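Local coordinates for protein RNA-directed RNA polymerase (Infectious pancreatic necrosis virus, PDB 3ZED) that probably copies the viral RNA genome as an RNA-dependent RNA polymerase, occurring both free and covalently attached to the genomic RNA, at residues W295-F303 with M451-L459; I606-R617 with A631-L642. All coordinates share one frame; numbering follows the deposited sequence.

Overall arrangement
Contact 1 (W295-F303 with M451-L459) and contact 2 (I606-R617 with A631-L642) lie in different parts of the polymerase, their centres 41 Å apart and their nearest atoms about 17 Å apart, so neither touches the other. They follow in series along the chain. Contact 1 joins strands 299-310 and 456-459, which run parallel in the palm, its partners 148 residues apart in sequence, and its centre is 17 Å from that of the chain. Contact 2, 30 Å from that centre, is a local pairing of helices 604-621 and 625-645 in the thumb. The first ties distant sequence together inside the palm; the second builds a helical part of the thumb.

Contact 1 of 2, residues W295-F303 with M451-L459; sequences WYLSCGLLF and MVVDSSCLL
G300 pairs with C457 and L301 with L458 where strands 299-303 and 456-459 run parallel, their axes 4.3 Å apart at closest approach and inclined by 38°. Three backbone hydrogen bonds set the register: G300 N gives to S456 O, L458 N to G300 O, and L302 N to L458 O, the last nearly straight (172° at the hydrogen). CA-H...O contacts accompany them, with C457 CA 3.0 Å from G300 O.

Ahead of the strands the polar links pass through serines. S455 OG donates to S298 O at 2.8 Å, lying in the carbonyl plane, while S298 OG turns back to W295 O within its own 3-10 turn. A water bridges S298 OG and S456 OG, and the latter is also bound by R63.

Among the apolar contacts, C299, L301 and L458 share one face of the paired strands, where the two leucine side chains run alongside each other in the same direction, with CD2 of L301 4.0 Å from CD2 of L458. L302 holds CG anti to its backbone N (chi1 -157°), which brings its CD1 to 3.9 Å from C457 SG. Before the strands begin, M451 CE touches L297 CB at 3.6 Å.

C299 also meets L249, of the predicted GTP site. Strand 320-323 bonds to L301 and F303 and sets W322 against C457, while helix 326-340 packs on L297 and M451.

Contact 2 of 2, residues I606-R617 with A631-L642; sequences IAYQIVRYEAIR and AKHMSLDKRKRL
Y613 and K638 are reciprocal knobs of an antiparallel helix pair: Y613 sits among A631, M634, S635 and K638, and K638 among I606, Q609, I610 and Y613. The helix segments pack 8.6 Å apart at closest approach, with 157° between their directions. This knobs-into-holes pairing belongs to the thumb.

Packing is tight around Y613. M634 CB stands over the ring centre, 3.6 Å from the centroid and only 6° off the normal, a CH-pi contact; bends at chi2 and chi3 bring SD obliquely beside the same ring as a Met-aromatic contact. R612 CD lies against the opposite face, toward its rim, so the ring has a neighbour on each face, and D124 holds its hydroxyl.

A polar cluster centred on the buried E614 adjoins it. E614, bent at chi2 (-66°), has OE1 gripped by two donors: S635 OG comes at 2.7 Å from above the carboxylate plane, and R617 NH1, one turn on along the same helix, meets the syn lone pair of OE1, also at 2.7 Å. R639 NH2 forms a salt bridge to E614 OE2 at 3.1 Å from above the carboxylate plane, and also bonds L671 O; L675 N is a second donor to OE2. The two arginines would probably stabilise the charged carboxylate. I610 CG2 lies over one face of the R639 guanidinium, toward its rim; the buried NE has no partner in the model.

The side towards I606 and L642 is looser: both residues are partly exposed and L642 is poorly ordered, although I606 CG2 still meets L642 CD1 at 3.8 Å. K638 spans both regimes, its root packed with CB 3.7 Å from I610 CG1, its end running out past Q609 on the partly exposed edge. At the other end K632 CB lies over the centre of the R617 guanidinium, 3.7 Å from R617 CZ, while R617 NH2 is salt-bridged to E628.

Contact 1 of 2, residues W295-F303 with M451-L459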
# COMPACT_ATOMS: atom_id res chain seq x y z
N TRP B 295 -16.24 17.82 5.45
CA TRP B 295 -16.17 17.36 4.05
C TRP B 295 -14.72 17.15 3.59
O TRP B 295 -14.44 16.21 2.86
CB TRP B 295 -16.89 18.35 3.09
CG TRP B 295 -16.18 19.67 2.91
CD1 TRP B 295 -16.40 20.82 3.62
CD2 TRP B 295 -15.09 19.96 2.01
NE1 TRP B 295 -15.53 21.81 3.21
CE2 TRP B 295 -14.68 21.29 2.26
CE3 TRP B 295 -14.40 19.21 1.04
CZ2 TRP B 295 -13.64 21.90 1.54
CZ3 TRP B 295 -13.35 19.80 0.36
CH2 TRP B 295 -13.00 21.14 0.58
N TYR B 296 -13.80 18.06 4.03
CA TYR B 296 -12.39 18.10 3.62
C TYR B 296 -11.62 16.87 4.08
O TYR B 296 -10.55 16.59 3.52
CB TYR B 296 -11.74 19.41 4.10
CG TYR B 296 -11.91 19.70 5.57
CD1 TYR B 296 -11.00 19.22 6.51
CD2 TYR B 296 -12.97 20.48 6.03
CE1 TYR B 296 -11.17 19.47 7.87
CE2 TYR B 296 -13.13 20.75 7.38
CZ TYR B 296 -12.23 20.25 8.30
OH TYR B 296 -12.37 20.52 9.64
N LEU B 297 -12.17 16.11 5.05
CA LEU B 297 -11.56 14.87 5.52
C LEU B 297 -11.74 13.75 4.48
O LEU B 297 -11.15 12.67 4.64
CB LEU B 297 -12.12 14.45 6.89
CG LEU B 297 -11.77 15.33 8.10
CD1 LEU B 297 -12.21 14.66 9.39
CD2 LEU B 297 -10.28 15.64 8.18
N SER B 298 -12.50 14.01 3.40
CA SER B 298 -12.71 13.04 2.32
C SER B 298 -12.08 13.50 0.99
O SER B 298 -12.35 12.90 -0.05
CB SER B 298 -14.20 12.80 2.11
OG SER B 298 -14.78 13.88 1.41
N CYS B 299 -11.27 14.58 1.03
CA CYS B 299 -10.66 15.15 -0.17
C CYS B 299 -9.15 15.06 -0.09
O CYS B 299 -8.53 15.66 0.80
CB CYS B 299 -11.14 16.59 -0.36
SG CYS B 299 -10.70 17.32 -1.97
N GLY B 300 -8.57 14.25 -0.97
CA GLY B 300 -7.13 14.03 -0.99
C GLY B 300 -6.39 14.97 -1.91
O GLY B 300 -6.90 15.33 -2.98
N LEU B 301 -5.19 15.41 -1.51
CA LEU B 301 -4.34 16.23 -2.38
C LEU B 301 -3.83 15.34 -3.51
O LEU B 301 -3.33 14.25 -3.23
CB LEU B 301 -3.16 16.87 -1.62
CG LEU B 301 -3.46 17.77 -0.42
CD1 LEU B 301 -2.17 18.28 0.18
CD2 LEU B 301 -4.40 18.93 -0.81
N LEU B 302 -4.02 15.75 -4.77
CA LEU B 302 -3.56 14.90 -5.87
C LEU B 302 -2.06 15.12 -6.12
O LEU B 302 -1.65 15.96 -6.91
CB LEU B 302 -4.38 15.13 -7.14
CG LEU B 302 -4.37 13.97 -8.12
CD1 LEU B 302 -5.22 12.81 -7.61
CD2 LEU B 302 -4.82 14.43 -9.51
N PHE B 303 -1.25 14.34 -5.39
CA PHE B 303 0.20 14.40 -5.41
C PHE B 303 0.77 13.65 -6.62
O PHE B 303 0.43 12.49 -6.82
CB PHE B 303 0.72 13.79 -4.09
CG PHE B 303 2.19 13.98 -3.81
CD1 PHE B 303 3.13 13.05 -4.25
CD2 PHE B 303 2.63 15.05 -3.04
CE1 PHE B 303 4.49 13.22 -3.99
CE2 PHE B 303 3.99 15.22 -2.77
CZ PHE B 303 4.91 14.30 -3.24
N MET B 451 -15.23 7.95 2.55
CA MET B 451 -14.31 9.05 2.76
C MET B 451 -13.08 8.89 1.86
O MET B 451 -12.45 9.89 1.53
CB MET B 451 -13.91 9.14 4.22
CG MET B 451 -14.99 9.78 5.08
SD MET B 451 -14.50 9.64 6.79
CE MET B 451 -13.61 11.16 7.00
N VAL B 452 -12.73 7.66 1.47
CA VAL B 452 -11.51 7.42 0.69
C VAL B 452 -11.80 6.64 -0.62
O VAL B 452 -10.89 6.48 -1.43
CB VAL B 452 -10.38 6.75 1.54
CG1 VAL B 452 -9.97 7.64 2.70
CG2 VAL B 452 -10.78 5.36 2.03
N VAL B 453 -13.06 6.19 -0.85
CA VAL B 453 -13.44 5.47 -2.08
C VAL B 453 -14.59 6.20 -2.76
O VAL B 453 -15.63 6.46 -2.12
CB VAL B 453 -13.78 3.97 -1.87
CG1 VAL B 453 -13.90 3.26 -3.22
CG2 VAL B 453 -12.77 3.26 -0.95
N ASP B 454 -14.39 6.54 -4.07
CA ASP B 454 -15.33 7.26 -4.95
C ASP B 454 -15.71 8.61 -4.35
O ASP B 454 -16.88 9.01 -4.42
CB ASP B 454 -16.61 6.43 -5.24
CG ASP B 454 -16.42 5.24 -6.17
OD1 ASP B 454 -15.45 5.24 -6.96
OD2 ASP B 454 -17.26 4.32 -6.12
N SER B 455 -14.73 9.31 -3.75
CA SER B 455 -14.95 10.60 -3.11
C SER B 455 -14.32 11.71 -3.97
O SER B 455 -14.73 11.82 -5.12
CB SER B 455 -14.45 10.59 -1.66
OG SER B 455 -13.05 10.65 -1.52
N SER B 456 -13.36 12.52 -3.47
CA SER B 456 -12.82 13.61 -4.30
C SER B 456 -11.35 13.91 -4.03
O SER B 456 -10.77 13.38 -3.07
CB SER B 456 -13.64 14.89 -4.12
OG SER B 456 -13.53 15.47 -2.83
N CYS B 457 -10.75 14.75 -4.89
CA CYS B 457 -9.35 15.15 -4.77
C CYS B 457 -9.19 16.65 -5.14
O CYS B 457 -10.12 17.26 -5.64
CB CYS B 457 -8.44 14.26 -5.61
SG CYS B 457 -8.76 14.34 -7.39
N LEU B 458 -8.02 17.23 -4.82
CA LEU B 458 -7.72 18.63 -5.08
C LEU B 458 -6.47 18.77 -5.93
O LEU B 458 -5.41 18.24 -5.58
CB LEU B 458 -7.54 19.41 -3.75
CG LEU B 458 -7.34 20.95 -3.84
CD1 LEU B 458 -8.58 21.65 -4.39
CD2 LEU B 458 -6.95 21.54 -2.52
N LEU B 459 -6.60 19.53 -7.02
CA LEU B 459 -5.51 19.84 -7.95
C LEU B 459 -5.74 21.26 -8.40
O LEU B 459 -6.80 21.55 -8.93
CB LEU B 459 -5.46 18.86 -9.14
CG LEU B 459 -4.22 18.97 -10.01
CD1 LEU B 459 -3.01 18.32 -9.34
CD2 LEU B 459 -4.47 18.37 -11.38
O HOH W 1 -15.42 14.47 -1.37

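Contact 2 of 2, residues I606-R617 with A631-L642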
# COMPACT_ATOMS: atom_id res chain seq x y z
N ILE B 606 27.83 12.52 0.15
CA ILE B 606 28.93 11.69 -0.36
C ILE B 606 28.74 10.23 0.14
O ILE B 606 29.17 9.29 -0.53
CB ILE B 606 30.33 12.29 -0.05
CG1 ILE B 606 31.49 11.52 -0.74
CG2 ILE B 606 30.57 12.50 1.45
CD1 ILE B 606 31.33 11.26 -2.32
N ALA B 607 28.04 10.05 1.28
CA ALA B 607 27.70 8.73 1.82
C ALA B 607 26.64 8.09 0.92
O ALA B 607 26.75 6.90 0.60
CB ALA B 607 27.21 8.85 3.25
N TYR B 608 25.63 8.90 0.48
CA TYR B 608 24.55 8.47 -0.42
C TYR B 608 25.14 7.92 -1.72
O TYR B 608 24.64 6.93 -2.24
CB TYR B 608 23.55 9.62 -0.71
CG TYR B 608 22.78 9.42 -2.00
CD1 TYR B 608 21.64 8.61 -2.04
CD2 TYR B 608 23.25 9.93 -3.20
CE1 TYR B 608 21.00 8.33 -3.23
CE2 TYR B 608 22.63 9.64 -4.41
CZ TYR B 608 21.50 8.85 -4.42
OH TYR B 608 20.88 8.58 -5.62
N GLN B 609 26.20 8.56 -2.24
CA GLN B 609 26.91 8.18 -3.47
C GLN B 609 27.45 6.76 -3.37
O GLN B 609 27.29 5.98 -4.31
CB GLN B 609 28.07 9.16 -3.75
CG GLN B 609 27.61 10.55 -4.19
CD GLN B 609 26.90 10.55 -5.53
OE1 GLN B 609 27.40 10.02 -6.54
NE2 GLN B 609 25.71 11.14 -5.57
N ILE B 610 28.05 6.41 -2.22
CA ILE B 610 28.56 5.06 -1.96
C ILE B 610 27.36 4.08 -1.85
O ILE B 610 27.41 3.00 -2.44
CB ILE B 610 29.45 5.03 -0.69
CG1 ILE B 610 30.72 5.91 -0.89
CG2 ILE B 610 29.79 3.58 -0.27
CD1 ILE B 610 31.36 6.42 0.37
N VAL B 611 26.32 4.47 -1.08
CA VAL B 611 25.10 3.67 -0.85
C VAL B 611 24.46 3.28 -2.22
O VAL B 611 24.15 2.11 -2.42
CB VAL B 611 24.11 4.41 0.09
CG1 VAL B 611 22.74 3.72 0.13
CG2 VAL B 611 24.67 4.51 1.51
N ARG B 612 24.28 4.24 -3.13
CA ARG B 612 23.69 4.05 -4.46
C ARG B 612 24.36 2.90 -5.23
O ARG B 612 23.66 2.02 -5.72
CB ARG B 612 23.78 5.36 -5.26
CG ARG B 612 23.44 5.23 -6.74
CD ARG B 612 24.15 6.29 -7.55
NE ARG B 612 23.48 7.59 -7.42
CZ ARG B 612 23.81 8.67 -8.10
NH1 ARG B 612 24.82 8.63 -8.97
NH2 ARG B 612 23.14 9.79 -7.93
N TYR B 613 25.70 2.90 -5.32
CA TYR B 613 26.45 1.87 -6.03
C TYR B 613 26.50 0.54 -5.26
O TYR B 613 26.47 -0.50 -5.90
CB TYR B 613 27.86 2.36 -6.38
CG TYR B 613 27.79 3.50 -7.38
CD1 TYR B 613 27.24 3.30 -8.65
CD2 TYR B 613 28.18 4.79 -7.03
CE1 TYR B 613 27.11 4.35 -9.55
CE2 TYR B 613 28.04 5.85 -7.92
CZ TYR B 613 27.50 5.63 -9.18
OH TYR B 613 27.42 6.64 -10.10
N GLU B 614 26.51 0.55 -3.92
CA GLU B 614 26.49 -0.68 -3.14
C GLU B 614 25.11 -1.36 -3.20
O GLU B 614 25.05 -2.58 -3.35
CB GLU B 614 26.89 -0.42 -1.67
CG GLU B 614 28.35 -0.04 -1.45
CD GLU B 614 29.38 -1.10 -1.78
OE1 GLU B 614 29.68 -1.30 -2.97
OE2 GLU B 614 29.92 -1.71 -0.83
N ALA B 615 24.01 -0.57 -3.09
CA ALA B 615 22.64 -1.10 -3.11
C ALA B 615 22.30 -1.70 -4.47
O ALA B 615 21.73 -2.79 -4.49
CB ALA B 615 21.64 -0.03 -2.73
N ILE B 616 22.69 -1.06 -5.58
CA ILE B 616 22.44 -1.60 -6.92
C ILE B 616 23.18 -2.99 -7.08
O ILE B 616 22.62 -3.92 -7.67
CB ILE B 616 22.72 -0.60 -8.08
CG1 ILE B 616 21.95 -0.99 -9.36
CG2 ILE B 616 24.20 -0.40 -8.39
CD1 ILE B 616 20.43 -0.64 -9.37
N ARG B 617 24.36 -3.12 -6.47
CA ARG B 617 25.11 -4.38 -6.47
C ARG B 617 24.38 -5.44 -5.63
O ARG B 617 24.14 -6.53 -6.12
CB ARG B 617 26.54 -4.17 -5.95
CG ARG B 617 27.42 -3.32 -6.86
CD ARG B 617 28.71 -2.92 -6.16
NE ARG B 617 29.61 -4.07 -6.05
CZ ARG B 617 30.66 -4.14 -5.24
NH1 ARG B 617 30.95 -3.14 -4.42
NH2 ARG B 617 31.41 -5.22 -5.22
N ALA B 631 30.00 -0.74 -11.24
CA ALA B 631 29.50 -0.29 -9.93
C ALA B 631 30.54 -0.47 -8.81
O ALA B 631 30.67 0.42 -7.98
CB ALA B 631 28.20 -0.99 -9.56
N LYS B 632 31.28 -1.62 -8.79
CA LYS B 632 32.33 -1.88 -7.79
C LYS B 632 33.39 -0.77 -7.89
O LYS B 632 33.76 -0.18 -6.87
CB LYS B 632 32.99 -3.27 -7.98
CG LYS B 632 34.08 -3.61 -6.96
CD LYS B 632 34.71 -4.98 -7.22
CE LYS B 632 35.48 -5.49 -6.01
NZ LYS B 632 35.99 -6.89 -6.16
N HIS B 633 33.81 -0.46 -9.13
CA HIS B 633 34.78 0.60 -9.41
C HIS B 633 34.28 1.95 -8.88
O HIS B 633 35.02 2.64 -8.18
CB HIS B 633 35.06 0.70 -10.92
CG HIS B 633 35.99 1.82 -11.26
ND1 HIS B 633 35.52 3.05 -11.66
CD2 HIS B 633 37.34 1.88 -11.17
CE1 HIS B 633 36.60 3.80 -11.86
NE2 HIS B 633 37.71 3.14 -11.56
N MET B 634 33.02 2.29 -9.17
CA MET B 634 32.38 3.52 -8.72
C MET B 634 32.31 3.58 -7.20
O MET B 634 32.60 4.63 -6.62
CB MET B 634 30.98 3.65 -9.32
CG MET B 634 31.00 4.04 -10.78
SD MET B 634 31.12 5.83 -10.99
CE MET B 634 32.86 6.03 -11.16
N SER B 635 31.96 2.46 -6.55
CA SER B 635 31.83 2.34 -5.10
C SER B 635 33.19 2.52 -4.40
O SER B 635 33.26 3.22 -3.39
CB SER B 635 31.22 0.99 -4.73
OG SER B 635 31.46 0.72 -3.36
N LEU B 636 34.26 1.91 -4.93
CA LEU B 636 35.60 2.01 -4.34
C LEU B 636 36.22 3.39 -4.61
O LEU B 636 36.85 3.94 -3.71
CB LEU B 636 36.52 0.87 -4.82
CG LEU B 636 36.15 -0.57 -4.35
CD1 LEU B 636 37.05 -1.61 -5.02
CD2 LEU B 636 36.26 -0.73 -2.83
N ASP B 637 35.98 3.97 -5.81
CA ASP B 637 36.47 5.31 -6.16
C ASP B 637 35.81 6.37 -5.27
O ASP B 637 36.49 7.29 -4.83
CB ASP B 637 36.25 5.62 -7.64
CG ASP B 637 36.95 6.87 -8.14
OD1 ASP B 637 38.20 6.87 -8.21
OD2 ASP B 637 36.24 7.84 -8.52
N LYS B 638 34.49 6.23 -4.98
CA LYS B 638 33.74 7.14 -4.11
C LYS B 638 34.25 7.03 -2.67
O LYS B 638 34.31 8.04 -1.96
CB LYS B 638 32.22 6.87 -4.15
CG LYS B 638 31.51 7.19 -5.48
CD LYS B 638 31.30 8.66 -5.76
CE LYS B 638 30.93 8.86 -7.20
NZ LYS B 638 31.45 10.14 -7.74
N ARG B 639 34.60 5.80 -2.23
CA ARG B 639 35.12 5.51 -0.90
C ARG B 639 36.53 6.10 -0.74
O ARG B 639 36.88 6.54 0.36
CB ARG B 639 35.15 4.00 -0.64
CG ARG B 639 33.81 3.39 -0.26
CD ARG B 639 34.00 1.92 0.06
NE ARG B 639 32.74 1.20 0.13
CZ ARG B 639 32.00 1.06 1.22
NH1 ARG B 639 32.40 1.59 2.37
NH2 ARG B 639 30.86 0.39 1.18
N LYS B 640 37.33 6.09 -1.83
CA LYS B 640 38.69 6.63 -1.87
C LYS B 640 38.65 8.17 -1.80
O LYS B 640 39.51 8.77 -1.15
CB LYS B 640 39.44 6.15 -3.13
N ARG B 641 37.64 8.80 -2.45
CA ARG B 641 37.43 10.26 -2.46
C ARG B 641 37.08 10.75 -1.05
O ARG B 641 37.46 11.86 -0.68
CB ARG B 641 36.32 10.65 -3.46
N LEU B 642 36.36 9.91 -0.28
CA LEU B 642 35.92 10.14 1.09
C LEU B 642 37.11 10.15 2.08
O LEU B 642 37.08 10.90 3.06
CB LEU B 642 34.94 9.02 1.45
CG LEU B 642 34.11 9.23 2.67
CD1 LEU B 642 32.69 9.48 2.29
CD2 LEU B 642 34.23 8.05 3.59